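Local coordinates for mosquitocidal toxin (Bacillus sphaericus, PDB 2CB4), which probably transfers ADP-ribose from NAD+ to target proteins, this chain being the catalytic domain of the larger mosquitocidal toxin, at residues Arg83-Asn87 with Gly239-Asp243; Ile150-Ile156 with Ile192-Tyr198; Val204-Ile208 with His236-Asn240. The protein carries 1 engineered substitution. All coordinates share one frame; numbering follows the deposited sequence.

Interaction 1 of 3, residues Arg83-Asn87 with Gly239-Asp243; sequences RRPPN and GNNMD
N87 holds the loop at G239 and N240 with two hydrogen bonds, one from its backbone and one from its side chain. Its backbone N donates to G239 O (3.0 Å), which spends an N-H of the first helical turn that no carbonyl within the helix could take. From the side chain, N87 ND2 gives a fairly straight bond of 2.8 Å to N240 OD1 (159° at the hydrogen). The two amide planes are nearly perpendicular (82°), and ND2 stands above the plane of the N240 amide. W232 takes the other end of N87, at OD1. G239, having no side chain, lets the N87 amide lie close over its backbone.

Packing fills the middle. P85 CB touches the carbonyl oxygen of G239 (3.3 Å from G239 O), and P85 CD lies on the side chain of M242, a selenomethionine, 3.9 Å from its CG; the M242 chain runs extended across the ring.

Charge and water close the far end. R83 NH1 and D243 OD2 make a salt bridge of 2.9 Å, weak as a hydrogen bond because it is bent; N148 and D258 also hold the R83 guanidinium. A water joins R83 O (2.8 Å) to D243 N (2.9 Å).

P85 is the N-cap of helix 86-92, and P86, with no N-H to satisfy, suits its first turn: a helix start clasped by a distant loop, in an ADP-ribosyltransferase domain.

Interaction 2 of 3, residues Ile150-Ile156 with Ile192-Tyr198; sequences IIYRYEI and IRSTYEY
E155 and R193 lie near one end of a pair of antiparallel strands, 150-156 and 192-198, within the main sheet of the ADP-ribosyltransferase fold. The E155 side chain leaves the strand with CG anti to the backbone N (chi1 178°) and stays extended, which carries the carboxylate to S194 and R193 on the partner strand. CB lies 3.5 Å from S194 OG. CD lies beside the NE/NH2 edge of R193, and each oxygen then has its own task. OE1 accepts from S194 OG (2.7 Å) and from R193 NE (3.0 Å), which reach it from opposite faces of the carboxylate. OE2 takes R193 NH2 and is shared with R77. R193 thus grips the acid side-on, one nitrogen to each oxygen, a fitting use of arginine where a buried carboxylate must be balanced.

On the same face, the R153 guanidinium has Y196 CE2 over one face, 3.5 Å from NH2, with the two planes 20° apart; a water, held weakly by NH2, donates to the Y196 hydroxyl, which also bonds to S222.

The other face carries Y154 and T195. Threonine suits this place, being slim enough to sit under an aromatic ring: its CB makes a CH-pi contact 3.7 Å from the Y154 ring centroid, while T195 OG1 sits 3.3 Å above the centre of that ring.

Interaction 3 of 3, residues Val204-Ile208 with His236-Asn240; sequences VRIWI and HSEGN
Strand residues R205 and W207 face a type I beta turn, H236 to G239, which is closed by G239 N donating to H236 O at 3.1 Å; the backbones stay well apart, with 8.8 Å between the CA atoms of W207 and G239, so long side chains must bridge them.

Tryptophan is long enough to do so. The far edge of its six-membered ring points at the face of the H236 imidazole in an edge-to-face pair, with ring centroids 5.0 Å apart, planes at 88°, and W207 CZ3 3.7 Å from H236 CG. H236 is itself held in place: its ND1 accepts an almost linear bond from E238 N (3.2 Å, 175°) lying in the ring plane, which suggests that ND1 carries no proton. The same indole edge meets the turn's backbone, W207 CZ2 coming 3.2 Å from E238 O.

The strand belongs to the main sheet of the ADP-ribosyltransferase fold, where V204 and R205 together face E197 in a classic beta bulge. E197 also accepts from W207 NE1, fixing the indole from its polar side.

R205 reaches toward the turn. It runs extended to CD, which lies over one face of the indole, then bends at chi3 (-81°), bringing the guanidinium to E238. The acid's OE1 lies over one face of that group, 3.8 Å from R205 NH1, so the long salt bridge rests on charge alone. S228 takes the NE hydrogen. A water 2.9 Å from E238 O donates to it and accepts from R205 NH1, the latter distance being short enough to be doubtful.

How the interactions relate
Along the chain, interaction 2 nests inside the loop that interaction 1 closes, and interaction 3 opens after interaction 2 has ended; interactions 1 and 3 finish on the same loop and share G239 and N240. All three lie on one side of the chain's centre, their centres about 8 to 10 Å apart. Strands 192-199 and 202-208 are neighbours in the main sheet and tie interaction 2 to interaction 3. The hydroxyls of Y152 and Y154 probably hydrogen-bond to N241 O and R84 O, joining the sheet to interaction 1, and P86 packs on W207. The loop after strand 229-231 is thereby fastened to both the sheet and the start of helix 86-92 in the catalytic domain.

Interaction 1 of 3, residues Arg83-Asn87 with Gly239-Asp243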
ATOM      1  N   ARG A  83     -11.861   8.920  31.191  1.00 21.19           N
ATOM      2  CA  ARG A  83     -10.997  10.065  30.860  1.00 21.68           C
ATOM      3  C   ARG A  83     -11.472  10.781  29.583  1.00 25.53           C
ATOM      4  O   ARG A  83     -11.053  11.893  29.337  1.00 25.71           O
ATOM      5  CB  ARG A  83      -9.509   9.644  30.727  1.00 22.06           C
ATOM      6  CG  ARG A  83      -8.864   9.030  32.011  1.00 22.58           C
ATOM      7  CD  ARG A  83      -8.253  10.095  32.889  1.00 20.38           C
ATOM      8  NE  ARG A  83      -7.875   9.651  34.237  1.00 20.28           N
ATOM      9  CZ  ARG A  83      -7.456  10.489  35.184  1.00 30.21           C
ATOM     10  NH1 ARG A  83      -7.317  11.758  34.896  1.00 20.13           N
ATOM     11  NH2 ARG A  83      -7.183  10.086  36.397  1.00 22.64           N
ATOM     12  N   ARG A  84     -12.372  10.156  28.811  1.00 22.08           N
ATOM     13  CA  ARG A  84     -12.902  10.735  27.577  1.00 21.78           C
ATOM     14  C   ARG A  84     -13.984  11.776  27.839  1.00 26.31           C
ATOM     15  O   ARG A  84     -14.835  11.586  28.691  1.00 24.84           O
ATOM     16  CB  ARG A  84     -13.352   9.646  26.589  1.00 18.52           C
ATOM     17  CG  ARG A  84     -12.204   8.728  26.153  1.00 16.54           C
ATOM     18  CD  ARG A  84     -12.741   7.489  25.405  1.00 21.55           C
ATOM     19  NE  ARG A  84     -13.494   6.625  26.322  1.00 24.93           N
ATOM     20  CZ  ARG A  84     -14.318   5.660  25.945  1.00 37.19           C
ATOM     21  NH1 ARG A  84     -14.498   5.411  24.653  1.00 23.24           N
ATOM     22  NH2 ARG A  84     -14.970   4.947  26.863  1.00 22.73           N
ATOM     23  N   PRO A  85     -13.931  12.899  27.109  1.00 24.29           N
ATOM     24  CA  PRO A  85     -14.874  13.998  27.348  1.00 22.11           C
ATOM     25  C   PRO A  85     -16.224  13.879  26.671  1.00 25.39           C
ATOM     26  O   PRO A  85     -16.423  13.026  25.798  1.00 25.30           O
ATOM     27  CB  PRO A  85     -14.101  15.210  26.843  1.00 22.55           C
ATOM     28  CG  PRO A  85     -13.293  14.631  25.657  1.00 25.77           C
ATOM     29  CD  PRO A  85     -12.965  13.223  26.019  1.00 22.13           C
ATOM     30  N   PRO A  86     -17.157  14.752  27.074  1.00 21.55           N
ATOM     31  CA  PRO A  86     -18.521  14.731  26.525  1.00 20.34           C
ATOM     32  C   PRO A  86     -18.647  14.773  24.991  1.00 25.77           C
ATOM     33  O   PRO A  86     -19.568  14.160  24.436  1.00 25.56           O
ATOM     34  CB  PRO A  86     -19.216  15.942  27.189  1.00 20.80           C
ATOM     35  CG  PRO A  86     -18.286  16.509  28.143  1.00 24.46           C
ATOM     36  CD  PRO A  86     -16.961  15.824  28.076  1.00 20.54           C
ATOM     37  N   ASN A  87     -17.758  15.504  24.311  1.00 23.37           N
ATOM     38  CA  ASN A  87     -17.811  15.591  22.834  1.00 23.55           C
ATOM     39  C   ASN A  87     -17.608  14.235  22.178  1.00 26.82           C
ATOM     40  O   ASN A  87     -18.015  14.022  21.043  1.00 26.85           O
ATOM     41  CB  ASN A  87     -16.856  16.642  22.256  1.00 18.69           C
ATOM     42  CG  ASN A  87     -17.375  18.034  22.435  1.00 28.82           C
ATOM     43  OD1 ASN A  87     -18.477  18.241  22.961  1.00 21.48           O
ATOM     44  ND2 ASN A  87     -16.609  19.006  21.986  1.00 16.97           N
ATOM     45  N   GLY A 239     -16.163  21.017  25.496  1.00 28.54           N
ATOM     46  CA  GLY A 239     -16.440  19.599  25.665  1.00 27.17           C
ATOM     47  C   GLY A 239     -15.385  18.656  25.206  1.00 29.14           C
ATOM     48  O   GLY A 239     -15.642  17.483  25.011  1.00 28.09           O
ATOM     49  N   ASN A 240     -14.171  19.161  25.075  1.00 25.81           N
ATOM     50  CA  ASN A 240     -13.081  18.330  24.616  1.00 25.73           C
ATOM     51  C   ASN A 240     -11.921  18.197  25.543  1.00 30.13           C
ATOM     52  O   ASN A 240     -10.885  17.702  25.119  1.00 30.30           O
ATOM     53  CB  ASN A 240     -12.561  18.865  23.286  1.00 27.70           C
ATOM     54  CG  ASN A 240     -13.143  18.129  22.133  1.00 63.82           C
ATOM     55  OD1 ASN A 240     -13.910  18.701  21.349  1.00 62.21           O
ATOM     56  ND2 ASN A 240     -12.908  16.803  22.096  1.00 54.84           N
ATOM     57  N   ASN A 241     -12.047  18.636  26.796  1.00 26.99           N
ATOM     58  CA  ASN A 241     -10.892  18.543  27.696  1.00 27.78           C
ATOM     59  C   ASN A 241     -10.503  17.142  28.044  1.00 35.39           C
ATOM     60  O   ASN A 241     -11.285  16.368  28.594  1.00 36.52           O
ATOM     61  CB  ASN A 241     -11.060  19.388  28.964  1.00 27.66           C
ATOM     62  CG  ASN A 241     -11.531  20.785  28.661  1.00 38.34           C
ATOM     63  OD1 ASN A 241     -11.236  21.342  27.603  1.00 33.76           O
ATOM     64  ND2 ASN A 241     -12.328  21.330  29.547  1.00 31.14           N
HETATM   65  N   MSE A 242      -9.262  16.830  27.767  1.00 34.09           N
HETATM   66  CA  MSE A 242      -8.749  15.501  28.051  1.00 34.90           C
HETATM   67  C   MSE A 242      -7.244  15.566  28.325  1.00 44.98           C
HETATM   68  O   MSE A 242      -6.555  16.439  27.817  1.00 45.38           O
HETATM   69  CB  MSE A 242      -8.882  14.757  26.722  1.00 36.12           C
HETATM   70  CG  MSE A 242      -9.205  13.309  26.914  1.00 41.44           C
HETATM   71 SE   MSE A 242      -9.284  12.185  25.338  1.00 45.61          SE
HETATM   72  CE  MSE A 242      -8.748  10.654  26.372  1.00 39.93           C
ATOM     73  N   ASP A 243      -6.736  14.610  29.088  1.00 46.48           N
ATOM     74  CA  ASP A 243      -5.302  14.524  29.385  1.00 48.82           C
ATOM     75  C   ASP A 243      -4.441  14.231  28.134  1.00 60.28           C
ATOM     76  O   ASP A 243      -4.824  13.430  27.266  1.00 58.43           O
ATOM     77  CB  ASP A 243      -5.060  13.413  30.409  1.00 49.74           C
ATOM     78  CG  ASP A 243      -5.747  13.674  31.720  1.00 52.96           C
ATOM     79  OD1 ASP A 243      -5.979  14.862  32.071  1.00 52.95           O
ATOM     80  OD2 ASP A 243      -6.012  12.687  32.425  1.00 57.24           O
TER
HETATM   81  O   HOH W   1      -8.936  13.317  30.565  1.00 29.71           O

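Interaction 2 of 3, residues Ile150-Ile156 with Ile192-Tyr198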
ATOM      1  N   ILE A 150      -7.588  15.453  34.602  1.00 23.07           N
ATOM      2  CA  ILE A 150      -8.989  15.536  34.219  1.00 22.66           C
ATOM      3  C   ILE A 150      -9.666  14.175  34.067  1.00 26.62           C
ATOM      4  O   ILE A 150      -9.235  13.328  33.279  1.00 24.65           O
ATOM      5  CB  ILE A 150      -9.121  16.272  32.850  1.00 24.84           C
ATOM      6  CG1 ILE A 150      -8.394  17.621  32.919  1.00 24.89           C
ATOM      7  CG2 ILE A 150     -10.606  16.423  32.436  1.00 22.03           C
ATOM      8  CD1 ILE A 150      -8.320  18.354  31.579  1.00 21.17           C
ATOM      9  N   ILE A 151     -10.753  13.990  34.808  1.00 22.87           N
ATOM     10  CA  ILE A 151     -11.513  12.756  34.736  1.00 21.08           C
ATOM     11  C   ILE A 151     -13.001  13.106  34.795  1.00 25.92           C
ATOM     12  O   ILE A 151     -13.408  14.140  35.369  1.00 24.95           O
ATOM     13  CB  ILE A 151     -11.081  11.734  35.841  1.00 22.92           C
ATOM     14  CG1 ILE A 151     -11.630  10.334  35.513  1.00 22.34           C
ATOM     15  CG2 ILE A 151     -11.505  12.213  37.242  1.00 22.07           C
ATOM     16  CD1 ILE A 151     -11.020   9.235  36.315  1.00 15.83           C
ATOM     17  N   TYR A 152     -13.809  12.258  34.177  1.00 23.55           N
ATOM     18  CA  TYR A 152     -15.259  12.453  34.143  1.00 22.10           C
ATOM     19  C   TYR A 152     -15.968  11.319  34.883  1.00 26.39           C
ATOM     20  O   TYR A 152     -15.534  10.172  34.853  1.00 24.82           O
ATOM     21  CB  TYR A 152     -15.737  12.478  32.674  1.00 21.96           C
ATOM     22  CG  TYR A 152     -15.147  13.641  31.887  1.00 22.07           C
ATOM     23  CD1 TYR A 152     -15.815  14.877  31.821  1.00 22.49           C
ATOM     24  CD2 TYR A 152     -13.886  13.531  31.270  1.00 21.87           C
ATOM     25  CE1 TYR A 152     -15.257  15.950  31.160  1.00 21.43           C
ATOM     26  CE2 TYR A 152     -13.311  14.627  30.613  1.00 21.79           C
ATOM     27  CZ  TYR A 152     -14.005  15.830  30.566  1.00 28.89           C
ATOM     28  OH  TYR A 152     -13.487  16.927  29.892  1.00 29.32           O
ATOM     29  N   ARG A 153     -17.074  11.650  35.539  1.00 24.42           N
ATOM     30  CA  ARG A 153     -17.898  10.652  36.205  1.00 23.29           C
ATOM     31  C   ARG A 153     -19.267  10.750  35.537  1.00 26.31           C
ATOM     32  O   ARG A 153     -20.037  11.667  35.808  1.00 26.06           O
ATOM     33  CB  ARG A 153     -18.021  10.936  37.705  1.00 22.13           C
ATOM     34  CG  ARG A 153     -18.496   9.684  38.515  1.00 24.18           C
ATOM     35  CD  ARG A 153     -18.838  10.128  39.933  1.00 28.54           C
ATOM     36  NE  ARG A 153     -20.179  10.645  39.941  1.00 37.89           N
ATOM     37  CZ  ARG A 153     -20.943  10.735  41.010  1.00 47.41           C
ATOM     38  NH1 ARG A 153     -20.482  10.368  42.187  1.00 31.55           N
ATOM     39  NH2 ARG A 153     -22.171  11.204  40.887  1.00 37.70           N
ATOM     40  N   TYR A 154     -19.536   9.827  34.626  1.00 22.01           N
ATOM     41  CA  TYR A 154     -20.788   9.803  33.893  1.00 21.52           C
ATOM     42  C   TYR A 154     -21.891   9.129  34.688  1.00 25.46           C
ATOM     43  O   TYR A 154     -21.642   8.118  35.374  1.00 23.39           O
ATOM     44  CB  TYR A 154     -20.605   9.094  32.524  1.00 22.50           C
ATOM     45  CG  TYR A 154     -19.742   9.896  31.559  1.00 24.70           C
ATOM     46  CD1 TYR A 154     -20.324  10.813  30.684  1.00 26.39           C
ATOM     47  CD2 TYR A 154     -18.328   9.757  31.543  1.00 24.95           C
ATOM     48  CE1 TYR A 154     -19.553  11.571  29.809  1.00 26.39           C
ATOM     49  CE2 TYR A 154     -17.537  10.524  30.650  1.00 24.80           C
ATOM     50  CZ  TYR A 154     -18.175  11.427  29.805  1.00 29.48           C
ATOM     51  OH  TYR A 154     -17.453  12.189  28.956  1.00 26.70           O
ATOM     52  N   GLU A 155     -23.105   9.689  34.555  1.00 22.76           N
ATOM     53  CA  GLU A 155     -24.331   9.207  35.197  1.00 22.54           C
ATOM     54  C   GLU A 155     -25.189   8.523  34.138  1.00 26.96           C
ATOM     55  O   GLU A 155     -25.548   9.112  33.117  1.00 26.60           O
ATOM     56  CB  GLU A 155     -25.102  10.366  35.833  1.00 23.58           C
ATOM     57  CG  GLU A 155     -26.422   9.960  36.472  1.00 26.59           C
ATOM     58  CD  GLU A 155     -27.287  11.159  36.770  1.00 38.14           C
ATOM     59  OE1 GLU A 155     -27.396  12.059  35.907  1.00 26.78           O
ATOM     60  OE2 GLU A 155     -27.813  11.242  37.896  1.00 34.36           O
ATOM     61  N   ILE A 156     -25.504   7.265  34.396  1.00 23.86           N
ATOM     62  CA  ILE A 156     -26.239   6.432  33.451  1.00 22.55           C
ATOM     63  C   ILE A 156     -27.516   5.782  34.037  1.00 27.12           C
ATOM     64  O   ILE A 156     -27.548   5.385  35.212  1.00 26.68           O
ATOM     65  CB  ILE A 156     -25.262   5.271  33.015  1.00 24.08           C
ATOM     66  CG1 ILE A 156     -23.977   5.857  32.405  1.00 23.55           C
ATOM     67  CG2 ILE A 156     -25.945   4.234  32.111  1.00 22.26           C
ATOM     68  CD1 ILE A 156     -22.755   5.018  32.612  1.00 21.52           C
ATOM     69  N   ILE A 192     -27.109   8.116  28.880  1.00 23.73           N
ATOM     70  CA  ILE A 192     -26.150   8.863  29.689  1.00 22.64           C
ATOM     71  C   ILE A 192     -26.758  10.223  29.927  1.00 26.84           C
ATOM     72  O   ILE A 192     -26.929  11.024  29.002  1.00 26.41           O
ATOM     73  CB  ILE A 192     -24.742   8.942  29.009  1.00 24.36           C
ATOM     74  CG1 ILE A 192     -24.374   7.575  28.393  1.00 23.32           C
ATOM     75  CG2 ILE A 192     -23.691   9.421  30.006  1.00 22.83           C
ATOM     76  CD1 ILE A 192     -23.045   7.560  27.625  1.00 22.67           C
ATOM     77  N   ARG A 193     -27.149  10.454  31.174  1.00 23.71           N
ATOM     78  CA  ARG A 193     -27.829  11.681  31.524  1.00 23.56           C
ATOM     79  C   ARG A 193     -26.960  12.905  31.728  1.00 27.11           C
ATOM     80  O   ARG A 193     -27.335  14.015  31.371  1.00 26.26           O
ATOM     81  CB  ARG A 193     -28.720  11.475  32.771  1.00 22.11           C
ATOM     82  CG  ARG A 193     -29.585  12.739  33.029  1.00 26.39           C
ATOM     83  CD  ARG A 193     -30.748  12.459  33.933  1.00 30.20           C
ATOM     84  NE  ARG A 193     -30.307  12.356  35.313  1.00 35.06           N
ATOM     85  CZ  ARG A 193     -31.109  12.136  36.344  1.00 41.36           C
ATOM     86  NH1 ARG A 193     -32.402  12.012  36.152  1.00 29.92           N
ATOM     87  NH2 ARG A 193     -30.615  12.046  37.571  1.00 26.67           N
ATOM     88  N   SER A 194     -25.817  12.713  32.369  1.00 23.81           N
ATOM     89  CA  SER A 194     -24.952  13.838  32.656  1.00 23.05           C
ATOM     90  C   SER A 194     -23.557  13.348  32.985  1.00 25.38           C
ATOM     91  O   SER A 194     -23.288  12.150  33.025  1.00 24.33           O
ATOM     92  CB  SER A 194     -25.517  14.582  33.891  1.00 25.16           C
ATOM     93  OG  SER A 194     -25.460  13.764  35.078  1.00 28.41           O
ATOM     94  N   THR A 195     -22.680  14.288  33.281  1.00 22.10           N
ATOM     95  CA  THR A 195     -21.342  13.936  33.726  1.00 22.12           C
ATOM     96  C   THR A 195     -20.749  15.076  34.538  1.00 26.94           C
ATOM     97  O   THR A 195     -21.074  16.241  34.324  1.00 26.88           O
ATOM     98  CB  THR A 195     -20.379  13.489  32.570  1.00 25.96           C
ATOM     99  OG1 THR A 195     -19.229  12.850  33.146  1.00 26.00           O
ATOM    100  CG2 THR A 195     -19.913  14.678  31.724  1.00 19.29           C
ATOM    101  N   TYR A 196     -19.898  14.728  35.489  1.00 24.74           N
ATOM    102  CA  TYR A 196     -19.179  15.712  36.275  1.00 24.70           C
ATOM    103  C   TYR A 196     -17.792  15.758  35.652  1.00 25.73           C
ATOM    104  O   TYR A 196     -17.170  14.714  35.454  1.00 23.73           O
ATOM    105  CB  TYR A 196     -18.929  15.220  37.695  1.00 27.22           C
ATOM    106  CG  TYR A 196     -20.111  15.269  38.589  1.00 32.94           C
ATOM    107  CD1 TYR A 196     -21.220  16.032  38.267  1.00 35.72           C
ATOM    108  CD2 TYR A 196     -20.126  14.548  39.764  1.00 35.34           C
ATOM    109  CE1 TYR A 196     -22.332  16.066  39.095  1.00 38.34           C
ATOM    110  CE2 TYR A 196     -21.212  14.597  40.616  1.00 37.34           C
ATOM    111  CZ  TYR A 196     -22.315  15.355  40.276  1.00 45.59           C
ATOM    112  OH  TYR A 196     -23.396  15.372  41.120  1.00 47.35           O
ATOM    113  N   GLU A 197     -17.289  16.960  35.405  1.00 22.64           N
ATOM    114  CA  GLU A 197     -15.931  17.121  34.907  1.00 21.76           C
ATOM    115  C   GLU A 197     -15.075  17.527  36.111  1.00 24.95           C
ATOM    116  O   GLU A 197     -15.286  18.578  36.711  1.00 22.01           O
ATOM    117  CB  GLU A 197     -15.865  18.216  33.847  1.00 22.61           C
ATOM    118  CG  GLU A 197     -14.468  18.507  33.384  1.00 25.93           C
ATOM    119  CD  GLU A 197     -14.428  19.436  32.191  1.00 36.41           C
ATOM    120  OE1 GLU A 197     -15.488  19.729  31.598  1.00 27.79           O
ATOM    121  OE2 GLU A 197     -13.325  19.878  31.845  1.00 26.65           O
ATOM    122  N   TYR A 198     -14.100  16.689  36.465  1.00 23.91           N
ATOM    123  CA  TYR A 198     -13.193  16.987  37.599  1.00 23.21           C
ATOM    124  C   TYR A 198     -11.823  17.358  37.073  1.00 26.29           C
ATOM    125  O   TYR A 198     -11.332  16.726  36.133  1.00 26.33           O
ATOM    126  CB  TYR A 198     -12.960  15.728  38.451  1.00 24.05           C
ATOM    127  CG  TYR A 198     -14.156  15.237  39.235  1.00 26.22           C
ATOM    128  CD1 TYR A 198     -14.408  15.718  40.511  1.00 29.26           C
ATOM    129  CD2 TYR A 198     -15.005  14.244  38.725  1.00 26.25           C
ATOM    130  CE1 TYR A 198     -15.508  15.265  41.261  1.00 30.14           C
ATOM    131  CE2 TYR A 198     -16.096  13.764  39.483  1.00 26.96           C
ATOM    132  CZ  TYR A 198     -16.331  14.275  40.752  1.00 35.15           C
ATOM    133  OH  TYR A 198     -17.398  13.824  41.523  1.00 36.62           O
TER
HETATM  134  O   HOH W   2     -23.788  12.931  42.250  1.00 36.80           O
HETATM  135  O   HOH W   3     -17.589  11.129  43.163  1.00 41.90           O

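Interaction 3 of 3, residues Val204-Ile208 with His236-Asn240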
ATOM      1  N   VAL A 204     -15.455  21.062  38.240  1.00 26.10           N
ATOM      2  CA  VAL A 204     -15.333  22.367  37.603  1.00 25.26           C
ATOM      3  C   VAL A 204     -16.519  22.602  36.662  1.00 29.52           C
ATOM      4  O   VAL A 204     -16.797  23.730  36.275  1.00 29.34           O
ATOM      5  CB  VAL A 204     -13.959  22.531  36.862  1.00 28.21           C
ATOM      6  CG1 VAL A 204     -12.788  22.358  37.838  1.00 27.31           C
ATOM      7  CG2 VAL A 204     -13.852  21.562  35.716  1.00 27.55           C
ATOM      8  N   ARG A 205     -17.259  21.537  36.351  1.00 25.30           N
ATOM      9  CA  ARG A 205     -18.402  21.674  35.474  1.00 24.42           C
ATOM     10  C   ARG A 205     -19.303  20.469  35.515  1.00 28.05           C
ATOM     11  O   ARG A 205     -18.839  19.342  35.685  1.00 26.48           O
ATOM     12  CB  ARG A 205     -17.909  21.874  34.047  1.00 23.22           C
ATOM     13  CG  ARG A 205     -18.985  22.025  33.014  1.00 25.01           C
ATOM     14  CD  ARG A 205     -18.387  22.714  31.805  1.00 26.12           C
ATOM     15  NE  ARG A 205     -18.309  24.157  31.993  1.00 30.65           N
ATOM     16  CZ  ARG A 205     -17.305  24.929  31.568  1.00 42.48           C
ATOM     17  NH1 ARG A 205     -16.269  24.392  30.938  1.00 22.31           N
ATOM     18  NH2 ARG A 205     -17.329  26.238  31.797  1.00 28.29           N
ATOM     19  N   ILE A 206     -20.596  20.723  35.314  1.00 25.64           N
ATOM     20  CA  ILE A 206     -21.612  19.680  35.254  1.00 25.31           C
ATOM     21  C   ILE A 206     -22.215  19.770  33.860  1.00 28.42           C
ATOM     22  O   ILE A 206     -22.671  20.829  33.453  1.00 27.51           O
ATOM     23  CB  ILE A 206     -22.727  19.877  36.311  1.00 28.01           C
ATOM     24  CG1 ILE A 206     -22.118  19.789  37.716  1.00 28.49           C
ATOM     25  CG2 ILE A 206     -23.835  18.799  36.138  1.00 26.06           C
ATOM     26  CD1 ILE A 206     -22.996  20.364  38.802  1.00 32.19           C
ATOM     27  N   TRP A 207     -22.153  18.665  33.127  1.00 24.38           N
ATOM     28  CA  TRP A 207     -22.662  18.575  31.768  1.00 23.79           C
ATOM     29  C   TRP A 207     -23.965  17.792  31.762  1.00 27.74           C
ATOM     30  O   TRP A 207     -24.043  16.709  32.344  1.00 27.08           O
ATOM     31  CB  TRP A 207     -21.679  17.792  30.899  1.00 22.53           C
ATOM     32  CG  TRP A 207     -20.396  18.514  30.631  1.00 23.32           C
ATOM     33  CD1 TRP A 207     -19.210  18.432  31.355  1.00 25.99           C
ATOM     34  CD2 TRP A 207     -20.135  19.379  29.528  1.00 22.82           C
ATOM     35  NE1 TRP A 207     -18.261  19.234  30.774  1.00 24.93           N
ATOM     36  CE2 TRP A 207     -18.798  19.829  29.656  1.00 26.11           C
ATOM     37  CE3 TRP A 207     -20.921  19.859  28.464  1.00 23.63           C
ATOM     38  CZ2 TRP A 207     -18.223  20.718  28.741  1.00 24.99           C
ATOM     39  CZ3 TRP A 207     -20.342  20.745  27.563  1.00 24.77           C
ATOM     40  CH2 TRP A 207     -18.991  21.148  27.697  1.00 24.98           C
ATOM     41  N   ILE A 208     -24.966  18.337  31.076  1.00 24.71           N
ATOM     42  CA  ILE A 208     -26.259  17.693  30.929  1.00 24.41           C
ATOM     43  C   ILE A 208     -26.383  17.233  29.478  1.00 28.05           C
ATOM     44  O   ILE A 208     -26.066  17.989  28.569  1.00 28.39           O
ATOM     45  CB  ILE A 208     -27.416  18.673  31.214  1.00 27.50           C
ATOM     46  CG1 ILE A 208     -27.224  19.382  32.576  1.00 27.65           C
ATOM     47  CG2 ILE A 208     -28.751  17.951  31.162  1.00 26.84           C
ATOM     48  CD1 ILE A 208     -27.237  18.448  33.717  1.00 31.93           C
ATOM     49  N   HIS A 236     -19.223  20.921  21.323  1.00 25.35           N
ATOM     50  CA  HIS A 236     -19.314  22.027  22.239  1.00 24.34           C
ATOM     51  C   HIS A 236     -17.895  22.552  22.462  1.00 30.51           C
ATOM     52  O   HIS A 236     -16.941  21.759  22.600  1.00 29.63           O
ATOM     53  CB  HIS A 236     -19.885  21.552  23.549  1.00 24.15           C
ATOM     54  CG  HIS A 236     -20.385  22.665  24.381  1.00 27.38           C
ATOM     55  ND1 HIS A 236     -19.536  23.548  25.017  1.00 29.23           N
ATOM     56  CD2 HIS A 236     -21.640  23.113  24.599  1.00 29.05           C
ATOM     57  CE1 HIS A 236     -20.252  24.467  25.632  1.00 28.56           C
ATOM     58  NE2 HIS A 236     -21.531  24.225  25.396  1.00 29.30           N
ATOM     59  N   SER A 237     -17.740  23.873  22.495  1.00 29.32           N
ATOM     60  CA  SER A 237     -16.398  24.446  22.679  1.00 29.93           C
ATOM     61  C   SER A 237     -15.645  24.009  23.927  1.00 36.69           C
ATOM     62  O   SER A 237     -14.396  23.977  23.935  1.00 38.07           O
ATOM     63  CB  SER A 237     -16.357  25.972  22.524  1.00 31.93           C
ATOM     64  OG  SER A 237     -16.951  26.614  23.632  1.00 43.84           O
ATOM     65  N   GLU A 238     -16.341  23.676  24.992  1.00 32.80           N
ATOM     66  CA  GLU A 238     -15.547  23.275  26.154  1.00 33.85           C
ATOM     67  C   GLU A 238     -15.638  21.776  26.461  1.00 33.93           C
ATOM     68  O   GLU A 238     -15.276  21.335  27.560  1.00 32.19           O
ATOM     69  CB  GLU A 238     -16.021  24.102  27.355  1.00 36.16           C
ATOM     70  CG  GLU A 238     -15.419  25.530  27.398  1.00 53.69           C
ATOM     71  CD  GLU A 238     -16.426  26.604  27.869  1.00 91.04           C
ATOM     72  OE1 GLU A 238     -17.672  26.325  27.949  1.00 66.11           O
ATOM     73  OE2 GLU A 238     -15.943  27.730  28.171  1.00 94.44           O
ATOM     74  N   GLY A 239     -16.163  21.017  25.496  1.00 28.54           N
ATOM     75  CA  GLY A 239     -16.440  19.599  25.665  1.00 27.17           C
ATOM     76  C   GLY A 239     -15.385  18.656  25.206  1.00 29.14           C
ATOM     77  O   GLY A 239     -15.642  17.483  25.011  1.00 28.09           O
ATOM     78  N   ASN A 240     -14.171  19.161  25.075  1.00 25.81           N
ATOM     79  CA  ASN A 240     -13.081  18.330  24.616  1.00 25.73           C
ATOM     80  C   ASN A 240     -11.921  18.197  25.543  1.00 30.13           C
ATOM     81  O   ASN A 240     -10.885  17.702  25.119  1.00 30.30           O
ATOM     82  CB  ASN A 240     -12.561  18.865  23.286  1.00 27.70           C
ATOM     83  CG  ASN A 240     -13.143  18.129  22.133  1.00 63.82           C
ATOM     84  OD1 ASN A 240     -13.910  18.701  21.349  1.00 62.21           O
ATOM     85  ND2 ASN A 240     -12.908  16.803  22.096  1.00 54.84           N
TER
HETATM   86  O   HOH W   4     -15.232  22.183  30.365  1.00 29.00           O